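Local coordinates for dephospho-CoA kinase (Legionella pneumophila subsp. pneumophila, PDB 4TTR), which probably catalyses the ATP-dependent phosphorylation of the 3'-hydroxyl of dephospho-CoA, the last step of coenzyme A biosynthesis, at residues Y17-T22 / Y121-I126; S37-N42 / K199-H204; N42-D47 / E112-C117; L138-L143 / A182-L187. All coordinates share one frame; numbering follows the deposited sequence.

Interaction 1 (Y17-T22 / Y121-I126); sequences YSVGLT and YCLIEI
Val19 and Leu21 alternate with Cys122, Ile124 and Ile126 in a ladder of backbone hydrogen bonds between two parallel strands. Five bonds join residues 17-22 to 121-126. Val19 N reaches Cys122 O at 2.8 Å, and Ile126 N closes the series on Leu21 O at 2.9 Å, with an N-H...O angle of 175°.
On the face with Val19 and Leu21, Leu123 spreads its two methyls. Its CD1 meets Val19 CG1 at 3.8 Å, and its CD2 meets Leu21 CD2 at the same 3.8 Å. This face packs on helix 29-38, with Leu21 on Ala33 and Leu123 on Phe36.
The packing is tightest at the C-terminal end. Ile126 CG1 lies between its own backbone N and carbonyl carbon (chi1 59°) and presses on Thr22 CG2 at 3.4 Å. Its CD1 comes to 4.1 Å from Gly20 CA, where no side chain intervenes.
The partly exposed residues pack more loosely. Across the contact, Tyr17 CD1 meets Tyr121 CB at 3.9 Å. Glu125 brings CG near Leu21 O and extends its carboxylate toward Lys29 of the predicted ATP site.
The chemistry is therefore divided. Backbone bonds and apolar contacts fix the middle of the P-loop kinase sheet, while an acidic group projects toward what is probably the nucleotide-binding side.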
# COMPACT_ATOMS: atom_id res chain seq x y z
N TYR A 17 -13.03 1.28 -13.50
CA TYR A 17 -11.75 1.93 -13.76
C TYR A 17 -10.99 2.06 -12.44
O TYR A 17 -11.36 2.85 -11.57
CB TYR A 17 -11.94 3.30 -14.42
CG TYR A 17 -10.68 3.86 -15.04
CD1 TYR A 17 -9.69 4.41 -14.25
CD2 TYR A 17 -10.48 3.81 -16.41
CE1 TYR A 17 -8.53 4.92 -14.81
CE2 TYR A 17 -9.33 4.32 -16.98
CZ TYR A 17 -8.35 4.87 -16.17
OH TYR A 17 -7.20 5.37 -16.73
N SER A 18 -9.92 1.27 -12.30
CA SER A 18 -9.19 1.19 -11.04
C SER A 18 -7.75 1.69 -11.16
O SER A 18 -7.03 1.35 -12.10
CB SER A 18 -9.18 -0.25 -10.53
OG SER A 18 -8.55 -1.12 -11.46
N VAL A 19 -7.35 2.50 -10.20
CA VAL A 19 -6.00 3.03 -10.11
C VAL A 19 -5.32 2.43 -8.89
O VAL A 19 -5.79 2.58 -7.77
CB VAL A 19 -6.00 4.57 -10.01
CG1 VAL A 19 -4.58 5.10 -9.82
CG2 VAL A 19 -6.64 5.17 -11.25
N GLY A 20 -4.20 1.75 -9.12
CA GLY A 20 -3.42 1.20 -8.03
C GLY A 20 -2.57 2.28 -7.38
O GLY A 20 -1.82 2.97 -8.06
N LEU A 21 -2.71 2.43 -6.07
CA LEU A 21 -1.91 3.38 -5.30
C LEU A 21 -0.77 2.66 -4.57
O LEU A 21 -1.01 1.81 -3.71
CB LEU A 21 -2.78 4.15 -4.31
CG LEU A 21 -2.04 5.05 -3.32
CD1 LEU A 21 -1.27 6.14 -4.05
CD2 LEU A 21 -3.00 5.66 -2.32
N THR A 22 0.46 3.02 -4.92
CA THR A 22 1.64 2.47 -4.27
C THR A 22 2.52 3.62 -3.78
O THR A 22 2.37 4.76 -4.21
CB THR A 22 2.46 1.58 -5.22
OG1 THR A 22 2.94 2.35 -6.32
CG2 THR A 22 1.62 0.44 -5.73
N TYR A 121 -14.18 6.49 -10.74
CA TYR A 121 -13.09 5.53 -10.78
C TYR A 121 -12.76 5.17 -9.34
O TYR A 121 -13.20 5.85 -8.41
CB TYR A 121 -11.87 6.08 -11.51
CG TYR A 121 -11.19 7.23 -10.80
CD1 TYR A 121 -11.57 8.54 -11.04
CD2 TYR A 121 -10.17 7.00 -9.88
CE1 TYR A 121 -10.97 9.59 -10.39
CE2 TYR A 121 -9.56 8.05 -9.23
CZ TYR A 121 -9.96 9.34 -9.48
OH TYR A 121 -9.36 10.39 -8.84
N CYS A 122 -11.99 4.10 -9.16
CA CYS A 122 -11.68 3.57 -7.83
C CYS A 122 -10.18 3.57 -7.59
O CYS A 122 -9.39 3.33 -8.50
CB CYS A 122 -12.25 2.15 -7.68
SG CYS A 122 -12.07 1.42 -6.03
N LEU A 123 -9.79 3.83 -6.35
CA LEU A 123 -8.40 3.79 -5.94
C LEU A 123 -8.17 2.58 -5.04
O LEU A 123 -8.87 2.39 -4.05
CB LEU A 123 -8.03 5.08 -5.21
CG LEU A 123 -6.54 5.37 -5.07
CD1 LEU A 123 -5.95 5.80 -6.40
CD2 LEU A 123 -6.34 6.45 -4.02
N ILE A 124 -7.20 1.75 -5.40
CA ILE A 124 -6.84 0.57 -4.62
C ILE A 124 -5.43 0.71 -4.07
O ILE A 124 -4.45 0.65 -4.82
CB ILE A 124 -6.93 -0.72 -5.47
CG1 ILE A 124 -8.27 -0.80 -6.21
CG2 ILE A 124 -6.74 -1.94 -4.58
CD1 ILE A 124 -8.39 -1.97 -7.17
N GLU A 125 -5.32 0.92 -2.76
CA GLU A 125 -4.02 1.01 -2.11
C GLU A 125 -3.42 -0.39 -1.97
O GLU A 125 -4.00 -1.26 -1.32
CB GLU A 125 -4.14 1.68 -0.74
CG GLU A 125 -2.80 1.98 -0.10
CD GLU A 125 -2.94 2.55 1.30
OE1 GLU A 125 -2.36 1.96 2.24
OE2 GLU A 125 -3.61 3.59 1.46
N ILE A 126 -2.25 -0.58 -2.57
CA ILE A 126 -1.61 -1.88 -2.66
C ILE A 126 -0.13 -1.76 -2.27
O ILE A 126 0.39 -0.64 -2.18
CB ILE A 126 -1.76 -2.47 -4.08
CG1 ILE A 126 -1.14 -1.53 -5.11
CG2 ILE A 126 -3.23 -2.70 -4.38
CD1 ILE A 126 -1.33 -1.96 -6.56

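Interaction 2 (S37-N42 / K199-H204); sequences SELGIN and KVNKLH
His204 ND1 is hydrogen-bonded to the hydroxyl of Tyr121 and is also approached by Ile41 CG1, at 3.8 Å. The bond is consistent with a set rotation of the ring, which offers a face and an edge to residues 37-42.
Leu39 covers one face. Its CD1 makes a CH-pi contact 4.1 Å from the ring centroid, 29° off the normal. Its nearest ring atom is His204 CG, at 3.7 Å. Leu39 CB lies over the ring centre on the same side. Ile41 comes at the edge instead, near the ring plane, with CD1 3.7 Å from His204 CE1. In His204, CG is anti to the backbone N (chi1 169°), on the side where Leu39 CD1 meets it.
Leu39 has two further neighbours. Its CD1 meets Val200 CG1 at 4.1 Å, one helical turn before His204. Its CD2 approaches Asn201 ND2 at 4.2 Å, and that amide makes a weak hydrogen bond to Lys197 O. No hydrogen bond joins the two segments, so they are held by apolar and CH-pi packing.
A Schellman motif ends the helix just here. Gly40 N bonds to Ser37 O and Ile41 N to Phe36 O. Gly40 takes the positive phi of the C-prime position. The turn brings both Leu39 and Ile41 to the same histidine.
The contact lies where helix 29-38 ends and strand 42-45 is about to begin. Helix 192-213 runs past it, and Val200 also packs on Val32, Phe35 and Phe36 of helix 29-38 and on Leu187 of strand 185-188.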
# COMPACT_ATOMS: atom_id res chain seq x y z
N SER A 37 -9.83 10.42 -1.26
CA SER A 37 -11.06 10.11 -0.54
C SER A 37 -11.93 11.36 -0.43
O SER A 37 -13.14 11.32 -0.63
CB SER A 37 -10.74 9.56 0.85
OG SER A 37 -11.79 8.77 1.35
N GLU A 38 -11.28 12.47 -0.11
CA GLU A 38 -11.99 13.72 0.13
C GLU A 38 -12.49 14.35 -1.17
O GLU A 38 -13.29 15.29 -1.13
CB GLU A 38 -11.07 14.69 0.88
CG GLU A 38 -10.79 14.25 2.31
CD GLU A 38 -9.67 15.03 2.96
OE1 GLU A 38 -9.14 15.97 2.33
OE2 GLU A 38 -9.32 14.72 4.12
N LEU A 39 -12.04 13.83 -2.31
CA LEU A 39 -12.56 14.25 -3.61
C LEU A 39 -13.72 13.36 -4.05
O LEU A 39 -14.17 13.43 -5.19
CB LEU A 39 -11.45 14.24 -4.66
CG LEU A 39 -10.42 15.36 -4.53
CD1 LEU A 39 -9.18 15.04 -5.35
CD2 LEU A 39 -11.02 16.70 -4.94
N GLY A 40 -14.18 12.50 -3.14
CA GLY A 40 -15.33 11.66 -3.39
C GLY A 40 -14.99 10.35 -4.07
O GLY A 40 -15.88 9.67 -4.59
N ILE A 41 -13.71 10.00 -4.10
CA ILE A 41 -13.28 8.75 -4.72
C ILE A 41 -13.29 7.61 -3.71
O ILE A 41 -12.81 7.76 -2.59
CB ILE A 41 -11.87 8.87 -5.34
CG1 ILE A 41 -11.85 9.99 -6.39
CG2 ILE A 41 -11.44 7.55 -5.96
CD1 ILE A 41 -12.87 9.83 -7.52
N ASN A 42 -13.85 6.47 -4.12
CA ASN A 42 -13.82 5.26 -3.32
C ASN A 42 -12.40 4.71 -3.24
O ASN A 42 -11.80 4.40 -4.27
CB ASN A 42 -14.76 4.20 -3.90
CG ASN A 42 -16.24 4.51 -3.67
OD1 ASN A 42 -17.08 3.61 -3.72
ND2 ASN A 42 -16.57 5.77 -3.41
N LYS A 199 -1.27 18.41 -6.36
CA LYS A 199 -0.88 17.35 -7.26
C LYS A 199 -1.95 16.26 -7.36
O LYS A 199 -2.25 15.78 -8.45
CB LYS A 199 0.46 16.75 -6.82
CG LYS A 199 1.64 17.66 -7.13
CD LYS A 199 2.96 17.03 -6.77
CE LYS A 199 4.11 17.77 -7.42
NZ LYS A 199 5.40 17.13 -7.11
N VAL A 200 -2.52 15.88 -6.22
CA VAL A 200 -3.60 14.90 -6.21
C VAL A 200 -4.79 15.40 -7.02
O VAL A 200 -5.42 14.64 -7.75
CB VAL A 200 -4.04 14.57 -4.76
CG1 VAL A 200 -5.36 13.80 -4.74
CG2 VAL A 200 -2.97 13.76 -4.05
N ASN A 201 -5.10 16.69 -6.90
CA ASN A 201 -6.18 17.29 -7.67
C ASN A 201 -5.99 17.10 -9.17
O ASN A 201 -6.92 16.72 -9.87
CB ASN A 201 -6.32 18.77 -7.34
CG ASN A 201 -7.58 19.08 -6.56
OD1 ASN A 201 -8.62 19.40 -7.14
ND2 ASN A 201 -7.50 18.99 -5.24
N LYS A 202 -4.79 17.38 -9.66
CA LYS A 202 -4.51 17.24 -11.09
C LYS A 202 -4.58 15.79 -11.55
O LYS A 202 -5.01 15.51 -12.66
CB LYS A 202 -3.15 17.84 -11.43
CG LYS A 202 -3.08 19.34 -11.24
CD LYS A 202 -1.96 19.96 -12.05
CE LYS A 202 -1.53 21.30 -11.48
NZ LYS A 202 -0.78 21.14 -10.21
N LEU A 203 -4.15 14.87 -10.69
CA LEU A 203 -4.23 13.45 -11.00
C LEU A 203 -5.70 13.03 -11.05
O LEU A 203 -6.12 12.30 -11.95
CB LEU A 203 -3.47 12.60 -9.97
CG LEU A 203 -1.95 12.72 -9.99
CD1 LEU A 203 -1.34 12.07 -8.76
CD2 LEU A 203 -1.38 12.10 -11.25
N HIS A 204 -6.46 13.50 -10.08
CA HIS A 204 -7.90 13.26 -10.02
C HIS A 204 -8.58 13.68 -11.32
O HIS A 204 -9.35 12.91 -11.90
CB HIS A 204 -8.49 14.02 -8.82
CG HIS A 204 -9.99 14.06 -8.80
ND1 HIS A 204 -10.76 12.93 -8.62
CD2 HIS A 204 -10.85 15.09 -8.91
CE1 HIS A 204 -12.04 13.27 -8.63
NE2 HIS A 204 -12.12 14.57 -8.80

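Interaction 3 (N42-D47 / E112-C117); sequences NVIYAD and EQLIVC
Strand 42-45, the outermost on one side of the parallel sheet, meets the C-terminal end of helix 92-115 through Ile44 and Gln113.
These two side chains slide past each other in opposite directions. Ile44 CG1 lies 3.5 Å from Gln113 OE1, and Ile44 CD1 lies 3.7 Å from Gln113 CB. Ile44 CG1 is anti to the carbonyl carbon (chi1 -59°), which sends it toward the helix. Its CD1 also meets Leu114 CD2 at 3.8 Å, the two side chains crossing at about a right angle.
At Asn42 the contact turns to the chain after the helix: OD1 lies 3.5 Å from Cys117 CA and accepts a hydrogen bond from Thr118 N. Cys117 SG lies beside the same side chain, 3.9 Å from Asn42 OD1.
One water bridges Tyr45 and Gln113. It accepts from Tyr45 N at 3.1 Å and donates to Gln113 OE1 at 3.3 Å.
No direct hydrogen bond joins the segments. The helix end is held to the strand by van der Waals packing of Ile44 on Gln113 and Leu114, while a water satisfies the Tyr45 N-H on the side of the strand away from strand 122-125.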
# COMPACT_ATOMS: atom_id res chain seq x y z
N ASN A 42 -13.85 6.47 -4.12
CA ASN A 42 -13.82 5.26 -3.32
C ASN A 42 -12.40 4.71 -3.24
O ASN A 42 -11.80 4.40 -4.27
CB ASN A 42 -14.76 4.20 -3.90
CG ASN A 42 -16.24 4.51 -3.67
OD1 ASN A 42 -17.08 3.61 -3.72
ND2 ASN A 42 -16.57 5.77 -3.41
N VAL A 43 -11.88 4.59 -2.03
CA VAL A 43 -10.54 4.03 -1.83
C VAL A 43 -10.64 2.68 -1.14
O VAL A 43 -11.19 2.57 -0.05
CB VAL A 43 -9.66 4.97 -0.99
CG1 VAL A 43 -8.26 4.40 -0.85
CG2 VAL A 43 -9.61 6.35 -1.62
N ILE A 44 -10.11 1.65 -1.80
CA ILE A 44 -10.03 0.32 -1.21
C ILE A 44 -8.64 0.11 -0.63
O ILE A 44 -7.64 0.19 -1.35
CB ILE A 44 -10.35 -0.77 -2.26
CG1 ILE A 44 -11.75 -0.56 -2.84
CG2 ILE A 44 -10.25 -2.16 -1.62
CD1 ILE A 44 -12.08 -1.45 -4.02
N TYR A 45 -8.58 -0.13 0.67
CA TYR A 45 -7.31 -0.32 1.38
C TYR A 45 -7.00 -1.80 1.57
O TYR A 45 -7.54 -2.44 2.47
CB TYR A 45 -7.35 0.38 2.74
CG TYR A 45 -7.57 1.87 2.66
CD1 TYR A 45 -6.50 2.74 2.48
CD2 TYR A 45 -8.84 2.41 2.76
CE1 TYR A 45 -6.69 4.10 2.41
CE2 TYR A 45 -9.05 3.77 2.69
CZ TYR A 45 -7.97 4.62 2.51
OH TYR A 45 -8.18 5.97 2.44
N ALA A 46 -6.11 -2.33 0.74
CA ALA A 46 -5.74 -3.74 0.82
C ALA A 46 -5.10 -4.07 2.16
O ALA A 46 -5.21 -5.20 2.64
CB ALA A 46 -4.81 -4.11 -0.31
N ASP A 47 -4.44 -3.09 2.76
CA ASP A 47 -3.79 -3.28 4.05
C ASP A 47 -4.82 -3.42 5.16
O ASP A 47 -4.66 -4.23 6.08
CB ASP A 47 -2.84 -2.12 4.35
CG ASP A 47 -2.10 -2.28 5.67
OD1 ASP A 47 -2.02 -3.42 6.17
OD2 ASP A 47 -1.58 -1.27 6.18
N GLU A 112 -15.91 -7.33 -3.93
CA GLU A 112 -17.15 -6.91 -3.29
C GLU A 112 -17.27 -5.39 -3.28
O GLU A 112 -18.33 -4.84 -3.58
CB GLU A 112 -17.24 -7.43 -1.85
CG GLU A 112 -17.60 -8.90 -1.75
CD GLU A 112 -17.48 -9.44 -0.33
OE1 GLU A 112 -17.58 -8.64 0.63
OE2 GLU A 112 -17.29 -10.66 -0.18
N GLN A 113 -16.18 -4.72 -2.92
CA GLN A 113 -16.19 -3.27 -2.83
C GLN A 113 -16.24 -2.62 -4.20
O GLN A 113 -16.78 -1.52 -4.35
CB GLN A 113 -14.96 -2.79 -2.06
CG GLN A 113 -14.93 -3.26 -0.62
CD GLN A 113 -13.87 -2.57 0.21
OE1 GLN A 113 -13.55 -1.40 -0.00
NE2 GLN A 113 -13.31 -3.30 1.17
N LEU A 114 -15.68 -3.28 -5.21
CA LEU A 114 -15.75 -2.78 -6.58
C LEU A 114 -17.17 -2.86 -7.13
O LEU A 114 -17.60 -1.97 -7.86
CB LEU A 114 -14.81 -3.57 -7.49
CG LEU A 114 -13.31 -3.28 -7.38
CD1 LEU A 114 -12.54 -4.20 -8.31
CD2 LEU A 114 -12.99 -1.83 -7.70
N ILE A 115 -17.89 -3.92 -6.78
CA ILE A 115 -19.26 -4.11 -7.28
C ILE A 115 -20.15 -2.96 -6.81
O ILE A 115 -21.07 -2.56 -7.51
CB ILE A 115 -19.84 -5.46 -6.82
CG1 ILE A 115 -19.19 -6.60 -7.62
CG2 ILE A 115 -21.35 -5.52 -7.03
CD1 ILE A 115 -19.39 -7.97 -7.01
N VAL A 116 -19.87 -2.45 -5.61
CA VAL A 116 -20.67 -1.38 -5.04
C VAL A 116 -19.95 -0.03 -5.08
O VAL A 116 -20.26 0.88 -4.32
CB VAL A 116 -21.07 -1.71 -3.58
CG1 VAL A 116 -21.91 -2.99 -3.55
CG2 VAL A 116 -19.85 -1.84 -2.69
N CYS A 117 -18.98 0.10 -5.99
CA CYS A 117 -18.26 1.36 -6.15
C CYS A 117 -19.19 2.46 -6.68
O CYS A 117 -19.83 2.29 -7.71
CB CYS A 117 -17.06 1.18 -7.09
SG CYS A 117 -16.12 2.70 -7.39
O HOH W 1 -11.18 -0.84 2.18

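Interaction 4 (L138-L143 / A182-L187); sequences LQKVLL and AADDVL
Asp184 fits its carboxylate against the backbone of Lys140 and Val141. Its OD2 accepts from Val141 N at 2.9 Å through the anti lone pair. Val141 O takes two N-H groups, Asp184 N at 3.1 Å and Asp185 N at 3.3 Å. Residues 184-185 thus grip both the N-H and the C=O of one residue, Val141, where the chain enters strand 185-188. Regular parallel pairing then follows, with Leu143 N on Asp185 O and Leu187 N on Leu143 O.
Side chains also meet on both faces. Leu142 CD1 settles between Asp185 CB, at 4.0 Å, and Leu187 CB, at 4.1 Å. On the other face, Leu143 CB rests on Ala183 CB, at 3.9 Å, with Val186 CG2 more loosely beside it. Leu180 of helix 177-182 also packs on Leu143 and Val186.
Lys140 makes the outer bump. Its bend at chi2 (-71°) lays CD against Asp184 CG at 3.8 Å, the two side chains crossing at about a right angle. Its NZ forms no salt bridge to Asp184 and bonds to two waters. One of them donates to Asp185 OD2 at 2.7 Å; the other reaches Asp184 OD1 only weakly.
The Asp184 carboxylate takes the Val141 N-H, which a backbone carbonyl would take in regular pairing. The charge of Lys140 may ease the negative charge gathered here, though Asp185 OD1 has its direct salt bridge to Lys206.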
# COMPACT_ATOMS: atom_id res chain seq x y z
N LEU A 138 -5.83 -3.46 -13.13
CA LEU A 138 -5.57 -2.04 -12.92
C LEU A 138 -5.39 -1.30 -14.24
O LEU A 138 -4.64 -1.75 -15.10
CB LEU A 138 -4.33 -1.84 -12.05
CG LEU A 138 -4.39 -2.44 -10.64
CD1 LEU A 138 -3.07 -2.18 -9.92
CD2 LEU A 138 -5.55 -1.87 -9.85
N GLN A 139 -6.07 -0.17 -14.41
CA GLN A 139 -5.87 0.67 -15.59
C GLN A 139 -4.60 1.49 -15.45
O GLN A 139 -3.88 1.72 -16.42
CB GLN A 139 -7.05 1.62 -15.81
CG GLN A 139 -8.33 1.00 -16.33
CD GLN A 139 -8.09 -0.01 -17.42
OE1 GLN A 139 -7.55 0.30 -18.49
NE2 GLN A 139 -8.53 -1.25 -17.17
N LYS A 140 -4.35 1.94 -14.23
CA LYS A 140 -3.22 2.81 -13.94
C LYS A 140 -2.55 2.40 -12.64
O LYS A 140 -3.18 1.80 -11.77
CB LYS A 140 -3.67 4.26 -13.83
CG LYS A 140 -4.33 4.81 -15.07
CD LYS A 140 -3.31 5.02 -16.17
CE LYS A 140 -3.81 6.04 -17.16
NZ LYS A 140 -2.88 6.21 -18.30
N VAL A 141 -1.26 2.72 -12.53
CA VAL A 141 -0.55 2.61 -11.27
C VAL A 141 0.02 3.98 -10.91
O VAL A 141 0.63 4.65 -11.74
CB VAL A 141 0.58 1.56 -11.33
CG1 VAL A 141 1.39 1.55 -10.04
CG2 VAL A 141 0.00 0.18 -11.61
N LEU A 142 -0.23 4.39 -9.67
CA LEU A 142 0.30 5.62 -9.11
C LEU A 142 1.32 5.27 -8.03
O LEU A 142 1.00 4.55 -7.09
CB LEU A 142 -0.82 6.50 -8.55
CG LEU A 142 -0.43 7.73 -7.72
CD1 LEU A 142 0.40 8.71 -8.55
CD2 LEU A 142 -1.67 8.40 -7.19
N LEU A 143 2.53 5.77 -8.19
CA LEU A 143 3.60 5.55 -7.23
C LEU A 143 3.96 6.86 -6.54
O LEU A 143 4.37 7.81 -7.19
CB LEU A 143 4.82 4.94 -7.91
CG LEU A 143 6.13 4.92 -7.13
CD1 LEU A 143 5.97 4.21 -5.80
CD2 LEU A 143 7.20 4.25 -7.98
N ALA A 182 7.43 1.13 -14.46
CA ALA A 182 6.11 0.56 -14.69
C ALA A 182 4.99 1.54 -14.37
O ALA A 182 3.95 1.55 -15.02
CB ALA A 182 5.94 -0.71 -13.86
N ALA A 183 5.21 2.37 -13.35
CA ALA A 183 4.20 3.31 -12.90
C ALA A 183 3.80 4.27 -14.02
O ALA A 183 4.66 4.75 -14.76
CB ALA A 183 4.69 4.09 -11.69
N ASP A 184 2.51 4.52 -14.15
CA ASP A 184 2.00 5.45 -15.15
C ASP A 184 2.19 6.88 -14.68
O ASP A 184 2.45 7.78 -15.48
CB ASP A 184 0.53 5.16 -15.45
CG ASP A 184 0.31 3.76 -15.96
OD1 ASP A 184 0.60 3.51 -17.15
OD2 ASP A 184 -0.14 2.90 -15.16
N ASP A 185 2.08 7.08 -13.38
CA ASP A 185 2.33 8.38 -12.78
C ASP A 185 3.12 8.22 -11.49
O ASP A 185 2.88 7.31 -10.69
CB ASP A 185 1.02 9.10 -12.51
CG ASP A 185 0.20 9.30 -13.77
OD1 ASP A 185 0.53 10.21 -14.56
OD2 ASP A 185 -0.78 8.54 -13.97
N VAL A 186 4.09 9.12 -11.30
CA VAL A 186 4.89 9.18 -10.09
C VAL A 186 4.67 10.53 -9.42
O VAL A 186 4.98 11.57 -9.99
CB VAL A 186 6.38 8.97 -10.39
CG1 VAL A 186 7.22 9.12 -9.13
CG2 VAL A 186 6.61 7.60 -11.03
N LEU A 187 4.14 10.50 -8.21
CA LEU A 187 3.93 11.71 -7.42
C LEU A 187 5.12 11.91 -6.49
O LEU A 187 5.26 11.19 -5.50
CB LEU A 187 2.63 11.62 -6.62
CG LEU A 187 2.01 12.93 -6.12
CD1 LEU A 187 0.62 12.64 -5.56
CD2 LEU A 187 2.87 13.60 -5.06
O HOH W 2 -1.48 8.42 -16.56
O HOH W 3 -2.22 3.75 -18.90

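From the N terminus, strand 18-23 comes first and waits for 121-126 to complete interaction 1. Residues 37-42 follow, and Asn42 belongs to both interactions 2 and 3. Interaction 3 closes first, when 112-117 returns to the edge strand, so it lies within the spans of both 1 and 2. Interaction 1 then closes and crosses interaction 2, whose second segment comes much later. Interaction 4 opens and closes after 1 and 3, also within the span of 2. Interaction 2 closes last. Interactions 1 and 4 join neighbouring strands of one sheet, interaction 3 adds a helix end at its edge, and interaction 2 brings in helix 192-213.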